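Local coordinates for carbohydrate kinase, FGGY (PDB 3H6E), which belongs to the FGGY family of carbohydrate kinases and probably transfers a phosphate group from ATP to a sugar or related substrate, at residues E251-T257 and T388-E394; V315-Q321 and R396-V402; D379-D383 and L407-R411; C414-N420 and G441-I446. All coordinates share one frame; numbering follows the deposited sequence.

Contact 1 of 4, residues E251-T257 and T388-E394; sequences EATVLST and TGRILVE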
loop_
_atom_site.group_PDB
_atom_site.type_symbol
_atom_site.label_atom_id
_atom_site.label_comp_id
_atom_site.label_asym_id
_atom_site.label_seq_id
_atom_site.Cartn_x
_atom_site.Cartn_y
_atom_site.Cartn_z
ATOM N N GLU A 251 -2.244 13.287 14.383
ATOM C CA GLU A 251 -2.783 13.480 13.052
ATOM C C GLU A 251 -1.604 13.510 12.095
ATOM O O GLU A 251 -0.739 14.384 12.193
ATOM C CB GLU A 251 -3.573 14.785 12.979
ATOM C CG GLU A 251 -4.824 14.689 12.123
ATOM C CD GLU A 251 -4.515 14.832 10.667
ATOM O OE1 GLU A 251 -3.782 15.779 10.328
ATOM O OE2 GLU A 251 -4.995 14.010 9.864
ATOM N N ALA A 252 -1.553 12.544 11.184
ATOM C CA ALA A 252 -0.405 12.416 10.296
ATOM C C ALA A 252 -0.787 11.748 8.993
ATOM O O ALA A 252 -1.781 11.029 8.925
ATOM C CB ALA A 252 0.703 11.634 10.972
ATOM N N THR A 253 0.010 11.988 7.961
ATOM C CA THR A 253 -0.194 11.372 6.662
ATOM C C THR A 253 1.120 10.785 6.158
ATOM O O THR A 253 2.150 11.456 6.173
ATOM C CB THR A 253 -0.689 12.401 5.630
ATOM O OG1 THR A 253 -2.025 12.810 5.957
ATOM C CG2 THR A 253 -0.668 11.810 4.228
ATOM N N VAL A 254 1.087 9.530 5.722
ATOM C CA VAL A 254 2.245 8.935 5.077
ATOM C C VAL A 254 2.087 9.003 3.563
ATOM O O VAL A 254 1.076 8.564 3.012
ATOM C CB VAL A 254 2.478 7.477 5.516
ATOM C CG1 VAL A 254 3.662 6.886 4.763
ATOM C CG2 VAL A 254 2.701 7.394 7.022
ATOM N N LEU A 255 3.080 9.576 2.895
ATOM C CA LEU A 255 3.046 9.686 1.449
ATOM C C LEU A 255 4.099 8.777 0.847
ATOM O O LEU A 255 5.289 9.093 0.879
ATOM C CB LEU A 255 3.303 11.124 1.004
ATOM C CG LEU A 255 3.344 11.312 -0.515
ATOM C CD1 LEU A 255 1.938 11.397 -1.072
ATOM C CD2 LEU A 255 4.139 12.547 -0.893
ATOM N N SER A 256 3.665 7.645 0.304
ATOM C CA SER A 256 4.596 6.725 -0.333
ATOM C C SER A 256 4.790 7.096 -1.803
ATOM O O SER A 256 3.869 7.570 -2.467
ATOM C CB SER A 256 4.138 5.274 -0.186
ATOM O OG SER A 256 2.917 5.049 -0.849
ATOM N N THR A 257 6.002 6.891 -2.300
ATOM C CA THR A 257 6.336 7.264 -3.664
ATOM C C THR A 257 6.953 6.092 -4.418
ATOM O O THR A 257 7.319 5.082 -3.822
ATOM C CB THR A 257 7.284 8.487 -3.700
ATOM O OG1 THR A 257 8.569 8.124 -3.180
ATOM C CG2 THR A 257 6.711 9.628 -2.876
ATOM N N THR A 388 -2.965 17.187 6.975
ATOM C CA THR A 388 -2.357 18.322 7.652
ATOM C C THR A 388 -1.388 17.861 8.731
ATOM O O THR A 388 -1.328 16.676 9.060
ATOM C CB THR A 388 -3.415 19.212 8.328
ATOM O OG1 THR A 388 -4.204 18.419 9.224
ATOM C CG2 THR A 388 -4.317 19.866 7.293
ATOM N N GLY A 389 -0.633 18.811 9.276
ATOM C CA GLY A 389 0.157 18.575 10.470
ATOM C C GLY A 389 1.496 17.900 10.250
ATOM O O GLY A 389 2.545 18.525 10.386
ATOM N N ARG A 390 1.459 16.613 9.925
ATOM C CA ARG A 390 2.674 15.833 9.755
ATOM C C ARG A 390 2.592 14.981 8.502
ATOM O O ARG A 390 1.635 14.232 8.315
ATOM C CB ARG A 390 2.901 14.942 10.976
ATOM C CG ARG A 390 2.842 15.694 12.289
ATOM C CD ARG A 390 2.679 14.755 13.463
ATOM N NE ARG A 390 1.930 15.391 14.541
ATOM C CZ ARG A 390 2.482 15.942 15.615
ATOM N NH1 ARG A 390 3.801 15.931 15.769
ATOM N NH2 ARG A 390 1.707 16.498 16.542
ATOM N N ILE A 391 3.595 15.103 7.641
ATOM C CA ILE A 391 3.674 14.272 6.449
ATOM C C ILE A 391 5.011 13.548 6.391
ATOM O O ILE A 391 6.070 14.168 6.455
ATOM C CB ILE A 391 3.483 15.092 5.165
ATOM C CG1 ILE A 391 2.149 15.835 5.211
ATOM C CG2 ILE A 391 3.540 14.188 3.947
ATOM C CD1 ILE A 391 1.751 16.458 3.897
ATOM N N LEU A 392 4.953 12.227 6.278
ATOM C CA LEU A 392 6.155 11.416 6.162
ATOM C C LEU A 392 6.289 10.895 4.740
ATOM O O LEU A 392 5.460 10.110 4.278
ATOM C CB LEU A 392 6.102 10.255 7.153
ATOM C CG LEU A 392 7.123 9.131 6.973
ATOM C CD1 LEU A 392 8.542 9.684 6.900
ATOM C CD2 LEU A 392 6.978 8.118 8.105
ATOM N N VAL A 393 7.324 11.350 4.041
ATOM C CA VAL A 393 7.605 10.872 2.691
ATOM C C VAL A 393 8.451 9.605 2.756
ATOM O O VAL A 393 9.436 9.545 3.492
ATOM C CB VAL A 393 8.335 11.936 1.848
ATOM C CG1 VAL A 393 8.463 11.476 0.406
ATOM C CG2 VAL A 393 7.598 13.264 1.913
ATOM N N GLU A 394 8.056 8.591 1.994
ATOM C CA GLU A 394 8.815 7.347 1.899
ATOM C C GLU A 394 8.958 6.952 0.435
ATOM O O GLU A 394 8.458 7.645 -0.452
ATOM C CB GLU A 394 8.134 6.233 2.691
ATOM C CG GLU A 394 7.871 6.589 4.141
ATOM C CD GLU A 394 7.422 5.396 4.955
ATOM O OE1 GLU A 394 6.960 4.407 4.350
ATOM O OE2 GLU A 394 7.531 5.447 6.198
HETATM O O HOH W 1 -2.726 14.380 8.200
#
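T253 and L255 bond the parallel strand 390-394 through both their main-chain groups. T253 N gives to R390 O (2.8 Å) and T253 O receives L392 N; L255 N gives to L392 O and L255 O receives E394 N (3.0 Å). The register pairs T253 with I391, V254 with L392 and L255 with V393. Beyond the last regular rung, the hydroxyl of T257 takes up E394 O: OG1 gives its proton to that oxygen over 2.8 Å, lying in the carbonyl plane on a lone pair. The first torsion, 68°, sets OG1 between T257's own N and carbonyl carbon, where it also accepts a hydrogen bond from F397 N. At the other end T388 OG1 lies 2.9 Å from E251 OE1, though its proton has a second acceptor within reach, while E251 OE2 forms a salt bridge with R265. Water 1 accepts from T388 N and sits 2.8 Å from T253 OG1, a hydroxyl that also bonds S387 OG. One sheet face carries T253, L255, I391 and V393, with L255 CB 4.3 Å from I391 CG2; L382 of helix 363-384 covers T253 and I391. On the other face V254 CG1 packs obliquely against E394 CD at 4.0 Å, and helix 233-241 lies over V254 and L392. Two such parallel strands, with helices over both faces, form the middle of the mixed sheet in the C-terminal actin-like ATPase domain of FGGY kinases.

Contact 2 of 4, residues V315-Q321 and R396-V402; sequences VDIKPDQ and RFAEADV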
loop_
_atom_site.group_PDB
_atom_site.type_symbol
_atom_site.label_atom_id
_atom_site.label_comp_id
_atom_site.label_asym_id
_atom_site.label_seq_id
_atom_site.Cartn_x
_atom_site.Cartn_y
_atom_site.Cartn_z
ATOM N N VAL A 315 15.589 11.559 -10.862
ATOM C CA VAL A 315 15.784 12.746 -10.034
ATOM C C VAL A 315 16.188 12.447 -8.586
ATOM O O VAL A 315 16.388 13.369 -7.797
ATOM C CB VAL A 315 14.523 13.618 -10.008
ATOM C CG1 VAL A 315 14.131 14.025 -11.421
ATOM C CG2 VAL A 315 13.385 12.878 -9.310
ATOM N N ASP A 316 16.307 11.168 -8.236
ATOM C CA ASP A 316 16.655 10.796 -6.866
ATOM C C ASP A 316 18.118 10.381 -6.693
ATOM O O ASP A 316 18.558 10.095 -5.576
ATOM C CB ASP A 316 15.723 9.697 -6.335
ATOM C CG ASP A 316 15.828 8.402 -7.123
ATOM O OD1 ASP A 316 15.959 8.463 -8.364
ATOM O OD2 ASP A 316 15.769 7.322 -6.496
ATOM N N ILE A 317 18.867 10.350 -7.793
ATOM C CA ILE A 317 20.292 10.020 -7.752
ATOM C C ILE A 317 21.059 10.983 -6.849
ATOM O O ILE A 317 21.125 12.183 -7.117
ATOM C CB ILE A 317 20.911 10.018 -9.164
ATOM C CG1 ILE A 317 20.305 8.888 -10.003
ATOM C CG2 ILE A 317 22.425 9.877 -9.082
ATOM C CD1 ILE A 317 20.670 8.944 -11.476
ATOM N N LYS A 318 21.644 10.440 -5.786
ATOM C CA LYS A 318 22.211 11.247 -4.703
ATOM C C LYS A 318 23.225 12.324 -5.116
ATOM O O LYS A 318 22.966 13.514 -4.924
ATOM C CB LYS A 318 22.769 10.344 -3.597
ATOM C CG LYS A 318 21.694 9.517 -2.909
ATOM C CD LYS A 318 22.267 8.293 -2.223
ATOM C CE LYS A 318 21.163 7.306 -1.886
ATOM N NZ LYS A 318 20.313 7.015 -3.079
ATOM N N PRO A 319 24.379 11.920 -5.677
ATOM C CA PRO A 319 25.383 12.922 -6.058
ATOM C C PRO A 319 24.813 14.044 -6.922
ATOM O O PRO A 319 25.426 15.106 -7.027
ATOM C CB PRO A 319 26.401 12.106 -6.857
ATOM C CG PRO A 319 26.314 10.746 -6.271
ATOM C CD PRO A 319 24.858 10.547 -5.923
ATOM N N ASP A 320 23.650 13.813 -7.521
ATOM C CA ASP A 320 23.035 14.801 -8.402
ATOM C C ASP A 320 22.208 15.846 -7.655
ATOM O O ASP A 320 21.883 16.899 -8.208
ATOM C CB ASP A 320 22.156 14.112 -9.448
ATOM C CG ASP A 320 22.962 13.364 -10.487
ATOM O OD1 ASP A 320 24.145 13.054 -10.226
ATOM O OD2 ASP A 320 22.410 13.085 -11.571
ATOM N N GLN A 321 21.864 15.556 -6.405
ATOM C CA GLN A 321 20.951 16.417 -5.651
ATOM C C GLN A 321 21.330 17.901 -5.628
ATOM O O GLN A 321 20.491 18.753 -5.923
ATOM C CB GLN A 321 20.733 15.881 -4.232
ATOM C CG GLN A 321 19.987 14.556 -4.194
ATOM C CD GLN A 321 18.778 14.543 -5.117
ATOM O OE1 GLN A 321 18.613 13.627 -5.925
ATOM N NE2 GLN A 321 17.935 15.567 -5.013
ATOM N N ARG A 396 11.459 5.832 -2.991
ATOM C CA ARG A 396 12.695 6.349 -3.572
ATOM C C ARG A 396 12.725 7.869 -3.741
ATOM O O ARG A 396 13.796 8.474 -3.730
ATOM C CB ARG A 396 13.025 5.642 -4.895
ATOM C CG ARG A 396 12.179 6.046 -6.090
ATOM C CD ARG A 396 12.661 5.314 -7.341
ATOM N NE ARG A 396 11.826 5.565 -8.514
ATOM C CZ ARG A 396 12.097 6.465 -9.456
ATOM N NH1 ARG A 396 13.184 7.220 -9.372
ATOM N NH2 ARG A 396 11.273 6.614 -10.486
ATOM N N PHE A 397 11.559 8.488 -3.883
ATOM C CA PHE A 397 11.500 9.930 -4.107
ATOM C C PHE A 397 11.678 10.730 -2.818
ATOM O O PHE A 397 11.534 11.952 -2.802
ATOM C CB PHE A 397 10.213 10.314 -4.838
ATOM C CG PHE A 397 10.184 9.866 -6.275
ATOM C CD1 PHE A 397 10.676 10.683 -7.278
ATOM C CD2 PHE A 397 9.681 8.621 -6.618
ATOM C CE1 PHE A 397 10.661 10.275 -8.593
ATOM C CE2 PHE A 397 9.664 8.205 -7.932
ATOM C CZ PHE A 397 10.154 9.034 -8.922
ATOM N N ALA A 398 11.996 10.024 -1.737
ATOM C CA ALA A 398 12.419 10.662 -0.496
ATOM C C ALA A 398 13.825 11.236 -0.624
ATOM O O ALA A 398 14.159 12.229 0.014
ATOM C CB ALA A 398 12.349 9.674 0.658
ATOM N N GLU A 399 14.636 10.585 -1.454
ATOM C CA GLU A 399 15.980 11.063 -1.746
ATOM C C GLU A 399 15.949 12.166 -2.797
ATOM O O GLU A 399 16.996 12.628 -3.247
ATOM C CB GLU A 399 16.873 9.914 -2.219
ATOM C CG GLU A 399 17.707 9.269 -1.119
ATOM C CD GLU A 399 16.910 8.313 -0.256
ATOM O OE1 GLU A 399 15.870 7.809 -0.737
ATOM O OE2 GLU A 399 17.330 8.061 0.899
ATOM N N ALA A 400 14.746 12.583 -3.182
ATOM C CA ALA A 400 14.580 13.633 -4.188
ATOM C C ALA A 400 14.466 15.018 -3.547
ATOM O O ALA A 400 13.366 15.536 -3.351
ATOM C CB ALA A 400 13.374 13.347 -5.063
ATOM N N ASP A 401 15.619 15.609 -3.234
ATOM C CA ASP A 401 15.690 16.895 -2.535
ATOM C C ASP A 401 14.755 17.977 -3.073
ATOM O O ASP A 401 14.132 18.702 -2.302
ATOM C CB ASP A 401 17.132 17.415 -2.508
ATOM C CG ASP A 401 17.854 17.055 -1.225
ATOM O OD1 ASP A 401 17.398 17.497 -0.150
ATOM O OD2 ASP A 401 18.878 16.342 -1.289
ATOM N N VAL A 402 14.665 18.100 -4.389
ATOM C CA VAL A 402 13.817 19.126 -4.979
ATOM C C VAL A 402 12.348 18.852 -4.668
ATOM O O VAL A 402 11.579 19.777 -4.404
ATOM C CB VAL A 402 14.011 19.223 -6.501
ATOM C CG1 VAL A 402 13.183 20.361 -7.064
ATOM C CG2 VAL A 402 15.495 19.410 -6.835
HETATM O O HOH W 2 12.841 9.742 -11.208
#
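D316 and R396 meet with their side chains at about a right angle, carboxylate and guanidinium planes 63° apart. R396 NH1 makes a weak, bent bond to D316 OD1 (3.2 Å), part of a salt bridge in which the oxygen lies at the guanidinium edge. The other oxygen, OD2, rests near the start of the same arginine, 3.6 Å from R396 CB. A first torsion of 75° and a chain extended from CG to NE carry R396 alongside its neighbour F397, whose CZ lies over one guanidinium face, offset toward its rim. NH1 also lies close to the like charge of R314, which D316 probably helps to offset, and gives a proton to water 2. V315 comes at the edge of the F397 ring, CG2 to CE1 3.8 Å, and the same methyl reaches A400 CB. The ring meets F261 as well. Farther along, Q321 and D401 cross obliquely, D401 OD2 being 3.5 Å from Q321 CB, while D316 O touches E399 CB at 3.8 Å. A400 holds the N-cap position of helix 401-410, and V402 in its first turn packs on C371 and L372 of helix 363-384. The segment 315-321, a loop running into helix 321-326, thus lies against the 3-10 turn and cap that lead from strand 390-394 into helix 401-410, the strand-to-helix connection of a beta-alpha-beta crossover in the kinase's C-terminal domain.

Contact 3 of 4, residues D379-D383 and L407-R411; sequences DTALD and LASLR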
loop_
_atom_site.group_PDB
_atom_site.type_symbol
_atom_site.label_atom_id
_atom_site.label_comp_id
_atom_site.label_asym_id
_atom_site.label_seq_id
_atom_site.Cartn_x
_atom_site.Cartn_y
_atom_site.Cartn_z
ATOM N N ASP A 379 0.530 18.037 -3.683
ATOM C CA ASP A 379 -0.092 19.075 -2.872
ATOM C C ASP A 379 -1.608 19.062 -3.039
ATOM O O ASP A 379 -2.351 19.146 -2.065
ATOM C CB ASP A 379 0.462 20.445 -3.263
ATOM C CG ASP A 379 -0.229 21.578 -2.540
ATOM O OD1 ASP A 379 0.117 21.828 -1.364
ATOM O OD2 ASP A 379 -1.114 22.217 -3.151
ATOM N N THR A 380 -2.058 18.960 -4.285
ATOM C CA THR A 380 -3.482 18.872 -4.577
ATOM C C THR A 380 -4.081 17.592 -3.998
ATOM O O THR A 380 -5.191 17.603 -3.466
ATOM C CB THR A 380 -3.741 18.923 -6.098
ATOM O OG1 THR A 380 -3.413 20.226 -6.593
ATOM C CG2 THR A 380 -5.199 18.619 -6.418
ATOM N N ALA A 381 -3.338 16.493 -4.099
ATOM C CA ALA A 381 -3.814 15.198 -3.625
ATOM C C ALA A 381 -3.937 15.143 -2.103
ATOM O O ALA A 381 -4.911 14.612 -1.570
ATOM C CB ALA A 381 -2.916 14.089 -4.126
ATOM N N LEU A 382 -2.945 15.694 -1.413
ATOM C CA LEU A 382 -2.965 15.757 0.040
ATOM C C LEU A 382 -4.148 16.573 0.543
ATOM O O LEU A 382 -4.729 16.264 1.579
ATOM C CB LEU A 382 -1.656 16.356 0.567
ATOM C CG LEU A 382 -0.429 15.436 0.547
ATOM C CD1 LEU A 382 0.858 16.225 0.335
ATOM C CD2 LEU A 382 -0.366 14.584 1.816
ATOM N N ASP A 383 -4.503 17.614 -0.201
ATOM C CA ASP A 383 -5.620 18.482 0.172
ATOM C C ASP A 383 -6.989 17.841 -0.046
ATOM O O ASP A 383 -7.920 18.103 0.710
ATOM C CB ASP A 383 -5.538 19.820 -0.565
ATOM C CG ASP A 383 -4.474 20.729 0.010
ATOM O OD1 ASP A 383 -4.046 20.473 1.157
ATOM O OD2 ASP A 383 -4.071 21.694 -0.674
ATOM N N LEU A 407 7.853 20.440 -1.249
ATOM C CA LEU A 407 6.684 20.078 -0.462
ATOM C C LEU A 407 6.677 20.856 0.851
ATOM O O LEU A 407 5.654 21.404 1.257
ATOM C CB LEU A 407 6.665 18.573 -0.193
ATOM C CG LEU A 407 5.303 18.019 0.216
ATOM C CD1 LEU A 407 4.260 18.364 -0.842
ATOM C CD2 LEU A 407 5.371 16.517 0.461
ATOM N N ALA A 408 7.830 20.905 1.506
ATOM C CA ALA A 408 7.969 21.668 2.741
ATOM C C ALA A 408 7.562 23.132 2.548
ATOM O O ALA A 408 6.881 23.714 3.397
ATOM C CB ALA A 408 9.387 21.576 3.255
ATOM N N SER A 409 7.974 23.715 1.423
ATOM C CA SER A 409 7.664 25.108 1.111
ATOM C C SER A 409 6.172 25.319 0.904
ATOM O O SER A 409 5.598 26.296 1.387
ATOM C CB SER A 409 8.426 25.565 -0.136
ATOM O OG SER A 409 9.827 25.441 0.042
ATOM N N LEU A 410 5.546 24.401 0.174
ATOM C CA LEU A 410 4.115 24.488 -0.092
ATOM C C LEU A 410 3.302 24.372 1.195
ATOM O O LEU A 410 2.280 25.037 1.350
ATOM C CB LEU A 410 3.687 23.417 -1.099
ATOM C CG LEU A 410 4.204 23.625 -2.526
ATOM C CD1 LEU A 410 4.035 22.368 -3.367
ATOM C CD2 LEU A 410 3.504 24.804 -3.175
ATOM N N ARG A 411 3.769 23.532 2.115
ATOM C CA ARG A 411 3.105 23.339 3.401
ATOM C C ARG A 411 3.970 23.883 4.534
ATOM O O ARG A 411 4.549 23.118 5.311
ATOM C CB ARG A 411 2.813 21.857 3.622
ATOM C CG ARG A 411 2.250 21.171 2.395
ATOM C CD ARG A 411 1.099 20.260 2.772
ATOM N NE ARG A 411 0.182 20.085 1.654
ATOM C CZ ARG A 411 -1.079 19.692 1.775
ATOM N NH1 ARG A 411 -1.594 19.434 2.975
ATOM N NH2 ARG A 411 -1.825 19.562 0.687
HETATM O O HOH W 3 0.084 24.101 0.566
#
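R411, the first residue past helix 401-410, reaches across to the last turns of helix 363-384 and brings D379 and D383 into one salt-bridge network. From CB the chain goes to CG and bends there, chi2 -137°, before CD, which packs on I391 of the sheet below. NE comes next, weakly bonded to D379 OD1 at 3.5 Å, with the two flat groups steeply inclined, 68° apart. D379 turns its carboxylate this way because CG stands anti to N (chi1 175°); its other oxygen, OD2, forms a salt bridge with R461. The guanidinium is covered on one face by L382, whose CB lies 3.6 Å from CZ. NH1 gives a weak bond to S387 O. NH2, the other end, gives a weak, bent bond to D379 O (2.8 Å), which lies at the guanidinium edge and also accepts the helical bond from D383 N. The D383 side chain runs toward R411 head-on, its OD1 oblique to the guanidinium plane; the modelled separation of OD1 from NH2 is improbably short, although the salt bridge itself is plausible. Beside the arginine, carbon-to-carbon contacts also join the helices: L382 CD1 meets L407 CD1 at 4.2 Å, and L410 CD1 touches D379 CB at 4.1 Å. The positive group at the C-terminal end of helix 363-384 probably also suits the partial negative charge there. The two helices lie over the same face of the sheet, with I391 of strand 390-394 beneath L382 and R411, and R461 of helix 457-468 touches L410.

Contact 4 of 4, residues C414-N420 and G441-I446; sequences CAVYTAN and GELVRI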
loop_
_atom_site.group_PDB
_atom_site.type_symbol
_atom_site.label_atom_id
_atom_site.label_comp_id
_atom_site.label_asym_id
_atom_site.label_seq_id
_atom_site.Cartn_x
_atom_site.Cartn_y
_atom_site.Cartn_z
ATOM N N CYS A 414 3.275 23.042 8.093
ATOM C CA CYS A 414 3.243 21.593 8.193
ATOM C C CYS A 414 4.663 21.068 8.374
ATOM O O CYS A 414 5.622 21.678 7.903
ATOM C CB CYS A 414 2.606 20.994 6.937
ATOM S SG CYS A 414 2.557 19.193 6.886
ATOM N N ALA A 415 4.796 19.946 9.071
ATOM C CA ALA A 415 6.100 19.328 9.267
ATOM C C ALA A 415 6.289 18.138 8.330
ATOM O O ALA A 415 5.823 17.035 8.611
ATOM C CB ALA A 415 6.275 18.902 10.721
ATOM N N VAL A 416 6.969 18.370 7.211
ATOM C CA VAL A 416 7.303 17.300 6.274
ATOM C C VAL A 416 8.539 16.542 6.753
ATOM O O VAL A 416 9.527 17.145 7.165
ATOM C CB VAL A 416 7.560 17.860 4.864
ATOM C CG1 VAL A 416 7.969 16.748 3.908
ATOM C CG2 VAL A 416 6.325 18.591 4.354
ATOM N N TYR A 417 8.484 15.218 6.700
ATOM C CA TYR A 417 9.571 14.392 7.218
ATOM C C TYR A 417 10.148 13.426 6.182
ATOM O O TYR A 417 9.504 13.100 5.185
ATOM C CB TYR A 417 9.093 13.587 8.428
ATOM C CG TYR A 417 8.794 14.410 9.658
ATOM C CD1 TYR A 417 9.819 15.029 10.369
ATOM C CD2 TYR A 417 7.490 14.552 10.126
ATOM C CE1 TYR A 417 9.554 15.777 11.501
ATOM C CE2 TYR A 417 7.214 15.297 11.258
ATOM C CZ TYR A 417 8.252 15.909 11.943
ATOM O OH TYR A 417 7.995 16.654 13.073
ATOM N N THR A 418 11.373 12.977 6.439
ATOM C CA THR A 418 11.969 11.852 5.728
ATOM C C THR A 418 12.737 11.026 6.749
ATOM O O THR A 418 13.214 11.562 7.746
ATOM C CB THR A 418 12.925 12.298 4.603
ATOM O OG1 THR A 418 13.887 13.222 5.128
ATOM C CG2 THR A 418 12.154 12.958 3.468
ATOM N N ALA A 419 12.840 9.723 6.508
ATOM C CA ALA A 419 13.474 8.816 7.458
ATOM C C ALA A 419 14.998 8.943 7.461
ATOM O O ALA A 419 15.602 9.332 6.463
ATOM C CB ALA A 419 13.056 7.381 7.189
ATOM N N ASN A 420 15.604 8.604 8.595
ATOM C CA ASN A 420 17.038 8.757 8.805
ATOM C C ASN A 420 17.822 7.575 8.255
ATOM O O ASN A 420 18.823 7.744 7.560
ATOM C CB ASN A 420 17.322 8.879 10.300
ATOM C CG ASN A 420 18.378 9.906 10.605
ATOM O OD1 ASN A 420 18.749 10.699 9.743
ATOM N ND2 ASN A 420 18.861 9.911 11.842
ATOM N N GLY A 441 16.666 4.736 12.827
ATOM C CA GLY A 441 16.858 6.147 12.561
ATOM C C GLY A 441 15.815 7.010 13.243
ATOM O O GLY A 441 15.084 6.559 14.127
ATOM N N GLU A 442 15.758 8.268 12.830
ATOM C CA GLU A 442 14.781 9.209 13.347
ATOM C C GLU A 442 14.239 10.013 12.182
ATOM O O GLU A 442 14.780 9.956 11.080
ATOM C CB GLU A 442 15.427 10.150 14.362
ATOM C CG GLU A 442 15.900 9.468 15.631
ATOM C CD GLU A 442 16.708 10.395 16.520
ATOM O OE1 GLU A 442 17.290 11.367 15.994
ATOM O OE2 GLU A 442 16.762 10.148 17.744
ATOM N N LEU A 443 13.168 10.759 12.420
ATOM C CA LEU A 443 12.649 11.649 11.393
ATOM C C LEU A 443 13.390 12.979 11.427
ATOM O O LEU A 443 13.597 13.561 12.492
ATOM C CB LEU A 443 11.146 11.870 11.566
ATOM C CG LEU A 443 10.283 10.617 11.416
ATOM C CD1 LEU A 443 8.807 10.977 11.483
ATOM C CD2 LEU A 443 10.615 9.895 10.113
ATOM N N VAL A 444 13.800 13.440 10.253
ATOM C CA VAL A 444 14.432 14.737 10.107
ATOM C C VAL A 444 13.457 15.637 9.372
ATOM O O VAL A 444 12.967 15.274 8.305
ATOM C CB VAL A 444 15.730 14.640 9.270
ATOM C CG1 VAL A 444 16.473 15.972 9.277
ATOM C CG2 VAL A 444 16.622 13.510 9.780
ATOM N N ARG A 445 13.158 16.806 9.931
ATOM C CA ARG A 445 12.245 17.708 9.247
ATOM C C ARG A 445 12.898 18.317 8.015
ATOM O O ARG A 445 14.101 18.580 7.999
ATOM C CB ARG A 445 11.719 18.807 10.168
ATOM C CG ARG A 445 10.595 19.604 9.520
ATOM C CD ARG A 445 10.017 20.647 10.445
ATOM N NE ARG A 445 8.960 21.409 9.785
ATOM C CZ ARG A 445 8.342 22.451 10.327
ATOM N NH1 ARG A 445 8.675 22.866 11.544
ATOM N NH2 ARG A 445 7.392 23.080 9.654
ATOM N N ILE A 446 12.094 18.532 6.983
ATOM C CA ILE A 446 12.596 19.067 5.730
ATOM C C ILE A 446 12.470 20.583 5.693
ATOM O O ILE A 446 11.416 21.139 5.997
ATOM C CB ILE A 446 11.852 18.461 4.522
ATOM C CG1 ILE A 446 12.020 16.943 4.508
ATOM C CG2 ILE A 446 12.357 19.071 3.223
ATOM C CD1 ILE A 446 13.470 16.495 4.554
#
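Y417 and L443 share one face of the antiparallel pair formed by strands 415-419 and 443-445, with R445 beside them. Main-chain hydrogen bonds join the strands: I446 N gives to V416 O at 2.9 Å, V444 N to T418 O at 3.2 Å, and T418 N weakly to V444 O. T418 and V444 are the hydrogen-bonded pair, Y417 and R445 a non-hydrogen-bonded one. One bond comes from a side chain. R445 is fully extended, with CG anti to N (chi1 -170°), and runs along the strand until NH2 reaches C414 O, 2.9 Å away. It approaches from above the carbonyl plane, 56° out of it, and the oxygen is itself tilted from the guanidinium plane; A415 CB lies over one face of the group. Aromatic contact follows: L443 CD1 makes a CH-pi contact over the Y417 ring face, 4.2 Å from the centroid, and L443 CB touches CD1 of the ring at 3.6 Å. The leucine crosses the tyrosine at about a right angle. On the other face the apolar contact is V416 CG1 with I446 CG1 at 4.1 Å. I446 CD1 also lies against the T418 side chain, 3.9 Å from T418 CG2, and V404 and A408 of helix 401-410 back the isoleucine. Chemically, strand 443-445, the outermost of the sheet in this chain, is held by few and partly weak main-chain bonds together with the long arginine and the leucine on the ring; most residues here are at least partly exposed, while V416 is buried.

How the contacts relate
All four contacts build one half of the kinase, round the seven-stranded sheet. Contact 1 lies in its middle and contact 4 at its edge, centres about 10 Å apart, linked because strands 390-394 and 415-419 are neighbours. Contact 3 lies about 10 Å from contact 1 between centres, on the helices over one face, and contact 2 is about 18 Å, again between centres, from contacts 1 and 3, at the opposite end of helix 401-410 from contact 3. Contacts 1, 2 and 3 interleave, since their first segments (251-257, 315-321, 379-383) all precede their second ones (388-394, 396-402, 407-411); contact 4 comes last. Together they tie distant segments into one layered helix-and-sheet domain.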